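Local coordinates for cytochrome P450 (Bacillus megaterium, PDB 5L92), which binds heme and corticosterone and, as a cytochrome P450 monooxygenase, probably uses molecular oxygen to oxidise steroids, at residues F26-E31 and D48-D53; E31-A36 and D329-K334; V38-D41 and V46-V49. All coordinates share one frame; numbering follows the deposited sequence.

Contact 1 (F26-E31 and D48-D53)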
loop_
_atom_site.group_PDB
_atom_site.type_symbol
_atom_site.label_atom_id
_atom_site.label_comp_id
_atom_site.label_asym_id
_atom_site.label_seq_id
_atom_site.Cartn_x
_atom_site.Cartn_y
_atom_site.Cartn_z
ATOM N N PHE A 26 3.829 -9.892 14.956
ATOM C CA PHE A 26 2.522 -10.027 15.596
ATOM C C PHE A 26 2.595 -10.438 17.066
ATOM O O PHE A 26 1.684 -10.098 17.817
ATOM C CB PHE A 26 1.658 -10.996 14.779
ATOM C CG PHE A 26 1.676 -10.668 13.284
ATOM C CD1 PHE A 26 1.055 -9.551 12.819
ATOM C CD2 PHE A 26 2.351 -11.474 12.389
ATOM C CE1 PHE A 26 1.081 -9.233 11.462
ATOM C CE2 PHE A 26 2.375 -11.161 11.051
ATOM C CZ PHE A 26 1.760 -10.029 10.599
ATOM N N SER A 27 3.661 -11.093 17.506
ATOM C CA SER A 27 3.801 -11.370 18.938
ATOM C C SER A 27 4.021 -10.083 19.729
ATOM O O SER A 27 3.453 -9.903 20.814
ATOM C CB SER A 27 4.951 -12.352 19.178
ATOM O OG SER A 27 4.560 -13.647 18.799
ATOM N N TRP A 28 4.833 -9.180 19.187
ATOM C CA TRP A 28 5.009 -7.851 19.763
ATOM C C TRP A 28 3.693 -7.085 19.853
ATOM O O TRP A 28 3.363 -6.524 20.912
ATOM C CB TRP A 28 6.003 -7.057 18.932
ATOM C CG TRP A 28 6.262 -5.651 19.469
ATOM C CD1 TRP A 28 6.685 -5.320 20.740
ATOM C CD2 TRP A 28 6.091 -4.399 18.771
ATOM N NE1 TRP A 28 6.797 -3.946 20.860
ATOM C CE2 TRP A 28 6.443 -3.361 19.672
ATOM C CE3 TRP A 28 5.684 -4.053 17.476
ATOM C CZ2 TRP A 28 6.433 -2.017 19.304
ATOM C CZ3 TRP A 28 5.664 -2.718 17.119
ATOM C CH2 TRP A 28 6.025 -1.714 18.037
ATOM N N TYR A 29 2.959 -6.992 18.724
ATOM C CA TYR A 29 1.640 -6.360 18.730
ATOM C C TYR A 29 0.761 -6.931 19.842
ATOM O O TYR A 29 0.076 -6.189 20.557
ATOM C CB TYR A 29 0.918 -6.564 17.382
ATOM C CG TYR A 29 1.506 -5.962 16.112
ATOM C CD1 TYR A 29 2.417 -4.911 16.138
ATOM C CD2 TYR A 29 1.099 -6.444 14.870
ATOM C CE1 TYR A 29 2.938 -4.390 14.954
ATOM C CE2 TYR A 29 1.606 -5.945 13.709
ATOM C CZ TYR A 29 2.511 -4.899 13.746
ATOM O OH TYR A 29 3.001 -4.389 12.578
ATOM N N GLU A 30 0.705 -8.254 19.945
ATOM C CA GLU A 30 -0.157 -8.896 20.936
ATOM C C GLU A 30 0.254 -8.513 22.353
ATOM O O GLU A 30 -0.591 -8.124 23.171
ATOM C CB GLU A 30 -0.113 -10.405 20.757
ATOM C CG GLU A 30 -0.906 -11.206 21.796
ATOM C CD GLU A 30 -0.834 -12.683 21.510
ATOM O OE1 GLU A 30 0.289 -13.235 21.536
ATOM O OE2 GLU A 30 -1.886 -13.283 21.221
ATOM N N GLU A 31 1.545 -8.634 22.664
ATOM C CA GLU A 31 2.066 -8.179 23.948
ATOM C C GLU A 31 1.550 -6.784 24.288
ATOM O O GLU A 31 1.016 -6.558 25.379
ATOM C CB GLU A 31 3.605 -8.185 23.933
ATOM C CG GLU A 31 4.274 -7.855 25.287
ATOM C CD GLU A 31 3.917 -8.859 26.386
ATOM O OE1 GLU A 31 3.713 -10.055 26.073
ATOM O OE2 GLU A 31 3.826 -8.446 27.563
ATOM N N ASP A 48 2.506 4.969 20.039
ATOM C CA ASP A 48 1.986 3.783 19.382
ATOM C C ASP A 48 0.553 3.498 19.832
ATOM O O ASP A 48 0.210 3.679 21.005
ATOM C CB ASP A 48 2.874 2.593 19.708
ATOM C CG ASP A 48 4.230 2.694 19.072
ATOM O OD1 ASP A 48 4.348 3.165 17.926
ATOM O OD2 ASP A 48 5.193 2.278 19.727
ATOM N N VAL A 49 -0.291 3.084 18.884
ATOM C CA VAL A 49 -1.692 2.720 19.148
ATOM C C VAL A 49 -1.951 1.334 18.545
ATOM O O VAL A 49 -1.934 1.165 17.315
ATOM C CB VAL A 49 -2.647 3.767 18.576
ATOM C CG1 VAL A 49 -4.093 3.368 18.770
ATOM C CG2 VAL A 49 -2.366 5.132 19.232
ATOM N N PHE A 50 -2.230 0.353 19.403
ATOM C CA PHE A 50 -2.238 -1.042 18.983
ATOM C C PHE A 50 -3.608 -1.702 18.970
ATOM O O PHE A 50 -3.750 -2.760 18.357
ATOM C CB PHE A 50 -1.327 -1.874 19.893
ATOM C CG PHE A 50 0.141 -1.539 19.783
ATOM C CD1 PHE A 50 0.911 -2.038 18.754
ATOM C CD2 PHE A 50 0.762 -0.759 20.740
ATOM C CE1 PHE A 50 2.285 -1.727 18.656
ATOM C CE2 PHE A 50 2.119 -0.466 20.656
ATOM C CZ PHE A 50 2.877 -0.947 19.606
ATOM N N HIS A 51 -4.586 -1.169 19.667
ATOM C CA HIS A 51 -5.874 -1.828 19.728
ATOM C C HIS A 51 -6.811 -1.229 18.704
ATOM O O HIS A 51 -6.665 -0.077 18.283
ATOM C CB HIS A 51 -6.480 -1.763 21.135
ATOM C CG HIS A 51 -6.863 -0.389 21.591
ATOM N ND1 HIS A 51 -5.993 0.687 21.568
ATOM C CD2 HIS A 51 -8.020 0.074 22.123
ATOM C CE1 HIS A 51 -6.607 1.749 22.058
ATOM N NE2 HIS A 51 -7.840 1.404 22.395
ATOM N N TYR A 52 -7.775 -2.054 18.303
ATOM C CA TYR A 52 -8.649 -1.739 17.172
ATOM C C TYR A 52 -9.382 -0.434 17.390
ATOM O O TYR A 52 -9.480 0.401 16.480
ATOM C CB TYR A 52 -9.655 -2.872 16.962
ATOM C CG TYR A 52 -10.560 -2.741 15.766
ATOM C CD1 TYR A 52 -11.618 -1.834 15.752
ATOM C CD2 TYR A 52 -10.377 -3.543 14.657
ATOM C CE1 TYR A 52 -12.446 -1.739 14.646
ATOM C CE2 TYR A 52 -11.184 -3.449 13.572
ATOM C CZ TYR A 52 -12.224 -2.559 13.568
ATOM O OH TYR A 52 -13.018 -2.508 12.453
ATOM N N ASP A 53 -9.928 -0.248 18.585
ATOM C CA ASP A 53 -10.745 0.925 18.839
ATOM C C ASP A 53 -9.887 2.174 18.797
ATOM O O ASP A 53 -10.343 3.224 18.338
ATOM C CB ASP A 53 -11.448 0.787 20.199
ATOM C CG ASP A 53 -12.449 1.916 20.470
ATOM O OD1 ASP A 53 -13.504 1.955 19.786
ATOM O OD2 ASP A 53 -12.177 2.761 21.361
#

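Contact 2 (E31-A36 and D329-K334)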
loop_
_atom_site.group_PDB
_atom_site.type_symbol
_atom_site.label_atom_id
_atom_site.label_comp_id
_atom_site.label_asym_id
_atom_site.label_seq_id
_atom_site.Cartn_x
_atom_site.Cartn_y
_atom_site.Cartn_z
ATOM N N GLU A 31 1.545 -8.634 22.664
ATOM C CA GLU A 31 2.066 -8.179 23.948
ATOM C C GLU A 31 1.550 -6.784 24.288
ATOM O O GLU A 31 1.016 -6.558 25.379
ATOM C CB GLU A 31 3.605 -8.185 23.933
ATOM C CG GLU A 31 4.274 -7.855 25.287
ATOM C CD GLU A 31 3.917 -8.859 26.386
ATOM O OE1 GLU A 31 3.713 -10.055 26.073
ATOM O OE2 GLU A 31 3.826 -8.446 27.563
ATOM N N MET A 32 1.715 -5.831 23.361
ATOM C CA MET A 32 1.344 -4.438 23.638
ATOM C C MET A 32 -0.166 -4.275 23.763
ATOM O O MET A 32 -0.646 -3.565 24.651
ATOM C CB MET A 32 1.878 -3.519 22.527
ATOM C CG MET A 32 3.384 -3.443 22.420
ATOM S SD MET A 32 4.208 -3.072 23.976
ATOM C CE MET A 32 5.378 -4.428 24.164
ATOM N N ARG A 33 -0.932 -4.899 22.854
ATOM C CA ARG A 33 -2.391 -4.850 22.927
ATOM C C ARG A 33 -2.887 -5.263 24.308
ATOM O O ARG A 33 -3.800 -4.644 24.863
ATOM C CB ARG A 33 -3.023 -5.763 21.865
ATOM C CG ARG A 33 -3.477 -5.054 20.622
ATOM C CD ARG A 33 -4.434 -5.870 19.744
ATOM N NE ARG A 33 -4.234 -7.313 19.801
ATOM C CZ ARG A 33 -3.296 -7.992 19.146
ATOM N NH1 ARG A 33 -2.429 -7.370 18.361
ATOM N NH2 ARG A 33 -3.222 -9.304 19.293
ATOM N N ASN A 34 -2.280 -6.282 24.893
ATOM C CA ASN A 34 -2.782 -6.870 26.134
ATOM C C ASN A 34 -2.231 -6.208 27.390
ATOM O O ASN A 34 -2.614 -6.607 28.494
ATOM C CB ASN A 34 -2.486 -8.363 26.153
ATOM C CG ASN A 34 -3.491 -9.130 25.358
ATOM O OD1 ASN A 34 -4.688 -8.863 25.441
ATOM N ND2 ASN A 34 -3.023 -10.058 24.540
ATOM N N THR A 35 -1.411 -5.167 27.247
ATOM C CA THR A 35 -0.843 -4.492 28.403
ATOM C C THR A 35 -1.144 -2.993 28.354
ATOM O O THR A 35 -1.856 -2.466 29.216
ATOM C CB THR A 35 0.666 -4.769 28.499
ATOM O OG1 THR A 35 1.369 -4.249 27.369
ATOM C CG2 THR A 35 0.913 -6.246 28.561
ATOM N N ALA A 36 -0.635 -2.309 27.333
ATOM C CA ALA A 36 -0.791 -0.863 27.202
ATOM C C ALA A 36 -0.909 -0.541 25.712
ATOM O O ALA A 36 0.086 -0.232 25.043
ATOM C CB ALA A 36 0.387 -0.116 27.833
ATOM N N ASP A 329 -10.435 -15.769 17.097
ATOM C CA ASP A 329 -9.254 -16.576 16.759
ATOM C C ASP A 329 -8.322 -15.780 15.860
ATOM O O ASP A 329 -7.971 -16.206 14.748
ATOM C CB ASP A 329 -9.642 -17.880 16.085
ATOM C CG ASP A 329 -10.531 -18.720 16.954
ATOM O OD1 ASP A 329 -10.077 -19.089 18.056
ATOM O OD2 ASP A 329 -11.678 -18.990 16.543
ATOM N N PRO A 330 -7.994 -14.591 16.290
ATOM C CA PRO A 330 -7.242 -13.629 15.512
ATOM C C PRO A 330 -5.965 -14.056 14.879
ATOM O O PRO A 330 -5.658 -13.572 13.839
ATOM C CB PRO A 330 -6.991 -12.522 16.517
ATOM C CG PRO A 330 -7.149 -13.127 17.815
ATOM C CD PRO A 330 -8.134 -14.184 17.676
ATOM N N GLU A 331 -5.238 -14.947 15.514
ATOM C CA GLU A 331 -3.975 -15.367 14.985
ATOM C C GLU A 331 -4.105 -16.486 13.933
ATOM O O GLU A 331 -3.141 -17.001 13.465
ATOM C CB GLU A 331 -2.990 -15.680 16.117
ATOM C CG GLU A 331 -2.851 -14.644 17.261
ATOM C CD GLU A 331 -2.307 -13.208 16.905
ATOM O OE1 GLU A 331 -1.262 -13.038 16.330
ATOM O OE2 GLU A 331 -2.892 -12.197 17.295
ATOM N N VAL A 332 -5.326 -16.815 13.552
ATOM C CA VAL A 332 -5.587 -17.818 12.564
ATOM C C VAL A 332 -6.087 -17.298 11.242
ATOM O O VAL A 332 -7.069 -16.632 11.162
ATOM C CB VAL A 332 -6.584 -18.868 13.087
ATOM C CG1 VAL A 332 -6.848 -19.924 12.068
ATOM C CG2 VAL A 332 -6.041 -19.522 14.320
ATOM N N PHE A 333 -5.363 -17.659 10.216
ATOM C CA PHE A 333 -5.716 -17.353 8.849
ATOM C C PHE A 333 -6.913 -18.208 8.416
ATOM O O PHE A 333 -6.844 -19.385 8.362
ATOM C CB PHE A 333 -4.530 -17.576 7.943
ATOM C CG PHE A 333 -4.754 -17.195 6.538
ATOM C CD1 PHE A 333 -4.708 -15.896 6.141
ATOM C CD2 PHE A 333 -4.983 -18.144 5.600
ATOM C CE1 PHE A 333 -4.892 -15.561 4.845
ATOM C CE2 PHE A 333 -5.178 -17.815 4.299
ATOM C CZ PHE A 333 -5.130 -16.525 3.920
ATOM N N LYS A 334 -8.015 -17.574 8.106
ATOM C CA LYS A 334 -9.233 -18.289 7.709
ATOM C C LYS A 334 -9.727 -17.730 6.377
ATOM O O LYS A 334 -10.250 -16.609 6.338
ATOM C CB LYS A 334 -10.326 -18.139 8.767
ATOM C CG LYS A 334 -10.002 -18.711 10.139
ATOM C CD LYS A 334 -11.215 -18.584 11.097
ATOM C CE LYS A 334 -10.898 -18.954 12.540
ATOM N NZ LYS A 334 -11.873 -18.295 13.478
HETATM O O HOH W 1 -1.047 -9.914 17.309
#

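Contact 3 (V38-D41 and V46-V49)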
loop_
_atom_site.group_PDB
_atom_site.type_symbol
_atom_site.label_atom_id
_atom_site.label_comp_id
_atom_site.label_asym_id
_atom_site.label_seq_id
_atom_site.Cartn_x
_atom_site.Cartn_y
_atom_site.Cartn_z
ATOM N N VAL A 38 -1.923 1.983 24.095
ATOM C CA VAL A 38 -1.523 3.345 23.742
ATOM C C VAL A 38 -0.299 3.651 24.574
ATOM O O VAL A 38 -0.388 3.699 25.801
ATOM C CB VAL A 38 -2.634 4.367 24.006
ATOM C CG1 VAL A 38 -2.121 5.827 23.885
ATOM C CG2 VAL A 38 -3.787 4.117 23.054
ATOM N N GLN A 39 0.850 3.858 23.937
ATOM C CA GLN A 39 2.009 4.147 24.765
ATOM C C GLN A 39 3.079 4.921 24.026
ATOM O O GLN A 39 3.283 4.771 22.813
ATOM C CB GLN A 39 2.592 2.870 25.390
ATOM C CG GLN A 39 3.415 1.940 24.544
ATOM C CD GLN A 39 3.849 0.707 25.366
ATOM O OE1 GLN A 39 3.339 -0.411 25.183
ATOM N NE2 GLN A 39 4.751 0.926 26.314
ATOM N N TRP A 40 3.705 5.815 24.789
ATOM C CA TRP A 40 4.764 6.654 24.267
ATOM C C TRP A 40 6.034 5.829 24.191
ATOM O O TRP A 40 6.445 5.199 25.178
ATOM C CB TRP A 40 4.965 7.877 25.153
ATOM C CG TRP A 40 6.119 8.760 24.740
ATOM C CD1 TRP A 40 7.344 8.867 25.350
ATOM C CD2 TRP A 40 6.139 9.673 23.648
ATOM N NE1 TRP A 40 8.120 9.788 24.696
ATOM C CE2 TRP A 40 7.410 10.304 23.649
ATOM C CE3 TRP A 40 5.217 10.021 22.664
ATOM C CZ2 TRP A 40 7.778 11.256 22.705
ATOM C CZ3 TRP A 40 5.600 10.993 21.699
ATOM C CH2 TRP A 40 6.858 11.591 21.741
ATOM N N ASP A 41 6.635 5.809 23.013
ATOM C CA ASP A 41 7.926 5.173 22.812
ATOM C C ASP A 41 9.011 6.235 22.802
ATOM O O ASP A 41 9.083 7.059 21.882
ATOM C CB ASP A 41 7.996 4.372 21.519
ATOM C CG ASP A 41 9.192 3.479 21.513
ATOM O OD1 ASP A 41 9.202 2.531 22.337
ATOM O OD2 ASP A 41 10.146 3.775 20.782
ATOM N N VAL A 46 7.185 8.599 19.478
ATOM C CA VAL A 46 5.822 8.508 18.966
ATOM C C VAL A 46 4.937 7.845 20.016
ATOM O O VAL A 46 5.405 7.088 20.872
ATOM C CB VAL A 46 5.728 7.713 17.620
ATOM C CG1 VAL A 46 6.516 8.383 16.502
ATOM C CG2 VAL A 46 6.182 6.273 17.794
ATOM N N TRP A 47 3.642 8.121 19.927
ATOM C CA TRP A 47 2.613 7.328 20.583
ATOM C C TRP A 47 2.196 6.197 19.654
ATOM O O TRP A 47 1.593 6.450 18.616
ATOM C CB TRP A 47 1.370 8.157 20.895
ATOM C CG TRP A 47 1.531 9.166 21.899
ATOM C CD1 TRP A 47 1.840 10.462 21.697
ATOM C CD2 TRP A 47 1.381 8.995 23.300
ATOM N NE1 TRP A 47 1.864 11.130 22.880
ATOM C CE2 TRP A 47 1.607 10.245 23.891
ATOM C CE3 TRP A 47 1.062 7.906 24.115
ATOM C CZ2 TRP A 47 1.536 10.449 25.265
ATOM C CZ3 TRP A 47 0.992 8.106 25.492
ATOM C CH2 TRP A 47 1.227 9.376 26.051
ATOM N N ASP A 48 2.506 4.969 20.039
ATOM C CA ASP A 48 1.986 3.783 19.382
ATOM C C ASP A 48 0.553 3.498 19.832
ATOM O O ASP A 48 0.210 3.679 21.005
ATOM C CB ASP A 48 2.874 2.593 19.708
ATOM C CG ASP A 48 4.230 2.694 19.072
ATOM O OD1 ASP A 48 4.348 3.165 17.926
ATOM O OD2 ASP A 48 5.193 2.278 19.727
ATOM N N VAL A 49 -0.291 3.084 18.884
ATOM C CA VAL A 49 -1.692 2.720 19.148
ATOM C C VAL A 49 -1.951 1.334 18.545
ATOM O O VAL A 49 -1.934 1.165 17.315
ATOM C CB VAL A 49 -2.647 3.767 18.576
ATOM C CG1 VAL A 49 -4.093 3.368 18.770
ATOM C CG2 VAL A 49 -2.366 5.132 19.232
#

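Contact 1 (F26-E31 and D48-D53)
Aromatic packing carries this contact, with Phe50 set against Trp28 and Tyr29 of helix 26-31. The edge-to-face pair is the tighter one: the rim of Phe50 points at one face of the six-membered ring of Trp28, with planes at 85° and centroids 5.0 Å apart. Phe50 CZ comes to 3.6 Å from Trp28 CH2, so the slightly positive C-H edge meets the electron-rich indole. The indole gets there because CG of Trp28 is anti to its backbone N (chi1 -179°), which brings the six-membered ring against Phe50.

Apolar contact adds a second wall. Tyr29 CD1 lies at the edge of Phe50, 4.1 Å from Phe50 CE1, and the two side chains cross at about a right angle. A tyrosine suits this buried place because its ring packs while its hydroxyl is hydrogen-bonded to Gln290. Phe50, which has no polar group to satisfy, also stacks with Trp316.

The one polar group near the rings is the buried Asp48 carboxylate, whose OD2 lies 4.4 Å from Trp28 CH2. It is engaged by Arg44, in a salt bridge to OD2, and by Trp316 NE1, in a hydrogen bond to OD1.

Phe50 follows strand 46-49 and His51 occupies the N-cap position of the next helix; in P450 terms, helix A packs here on the turn between the second strand of the β1 sheet and helix B.

Contact 2 (E31-A36 and D329-K334)
The guanidinium of Arg33 and the carboxylate of Glu331 reach each other from opposite directions with their planes only 11° apart, yet Glu331 OE2 stands oblique to the guanidinium. The edge of that group is taken by a water lying in its plane. Arg33 NH2 and Glu331 OE2 form a long salt bridge of 3.5 Å, which the water reinforces: its oxygen is hydrogen-bonded to Arg33 NH2 at 3.0 Å and to Glu331 OE2 at 2.9 Å.

Long, flexible side chains suit a gap whose closest backbones, at Arg33 and Pro330, are 12.5 Å apart between their CA atoms. Glu331 folds at chi2 (-63°), and Arg33 bends at chi3 to present its nitrogens. Both groups have a second partner: Glu331 OE1 makes a salt bridge with Arg322, and Arg33 NH1 bonds to Ser319. The carboxylate is thus flanked by Arg33 and Arg322, which would probably help it stay ionised despite the nearby Glu30.

Each segment is braced from within. Asp329 to Val332 form a type I turn, a shape for which Pro330, with its fixed phi, is well fitted in the second position, and Lys334 NZ bridges to Asp329 OD2 at 3.1 Å. In the other segment, Met32 O accepts from both Thr35 N and Ala36 N.

The contact lies at the surface, joining helix 26-33 to the loop before helix 355-372; next to that loop, helix 275-285 supplies Glu281 and Arg284, spaced as in the P450 ExxR motif, to bond its backbone.

Contact 3 (V38-D41 and V46-V49)
A β-hairpin, the first two strands of the P450 β1 sheet, is built by pairing Val38-Asp41 with Val46-Val49, the strands running antiparallel at 149°. Gln39 and Asp48 form a hydrogen-bonded pair, Gln39 N to Asp48 O at 3.0 Å and Asp48 N to Gln39 O at 2.9 Å. Toward the turn, the bond from Asp41 N to Val46 O is 2.8 Å long and nearly straight at 178°, while the return from Val46 N to Asp41 O is weak.

Val38, Trp40, Trp47 and Val49 share one face of the sheet; beta-branched valines suit the extended backbone, and the broad indole of Trp47 can span to the neighbouring strand. Trp47 CG is anti to its carbonyl carbon (chi1 -68°), which carries the indole across. There Trp40 CB sits squarely over its six-membered ring, a CH-pi contact of 3.9 Å to the centroid. The edge of Trp40 turns to the same indole, CE3 lying 3.5 Å from Trp47 CD1, and Val38 CG1 packs 3.8 Å from Trp47 CE3. Trp47 NE1 is hydrogen-bonded to Glu311. Replacing Trp47 by an alanine is likely to leave Trp40 and Val38 without the ring they pack on and Glu311 without its indole donor.

Asp41 and Asp48 lie on the other face, with Gln39 and Val46. The Arg44 side chain, paired with Asp48, probably eases the repulsion between the carboxylates, while its backbone N bonds Asp41 OD2.

Strand 38-41 forms one edge of the five-stranded sheet, strand 46-49 continues it to the parallel strand 312-315, and Val38 and Val49 rest on Leu302 of strand 300-302.

Along the chain, helix 26-33 comes first, the hairpin of contact 3 follows, helix 52-60 begins beyond it, and the 329-334 loop arrives about 270 residues after that helix. Contacts 1 and 2 both use helix 26-33, share Glu31 and have centres about 7 Å apart; Phe50 of contact 1 packs on Met32 and Arg33 of that helix. Contacts 1 and 3 share Asp48 and Val49, their centres about 10 Å apart, whereas contacts 2 and 3 are about 17 Å apart. Contacts 1 and 2 tie helix 26-33 to the end of the hairpin and to the 329-334 loop, while contact 3 forms the hairpin itself, so early and late parts of the P450 chain meet on one side of the molecule.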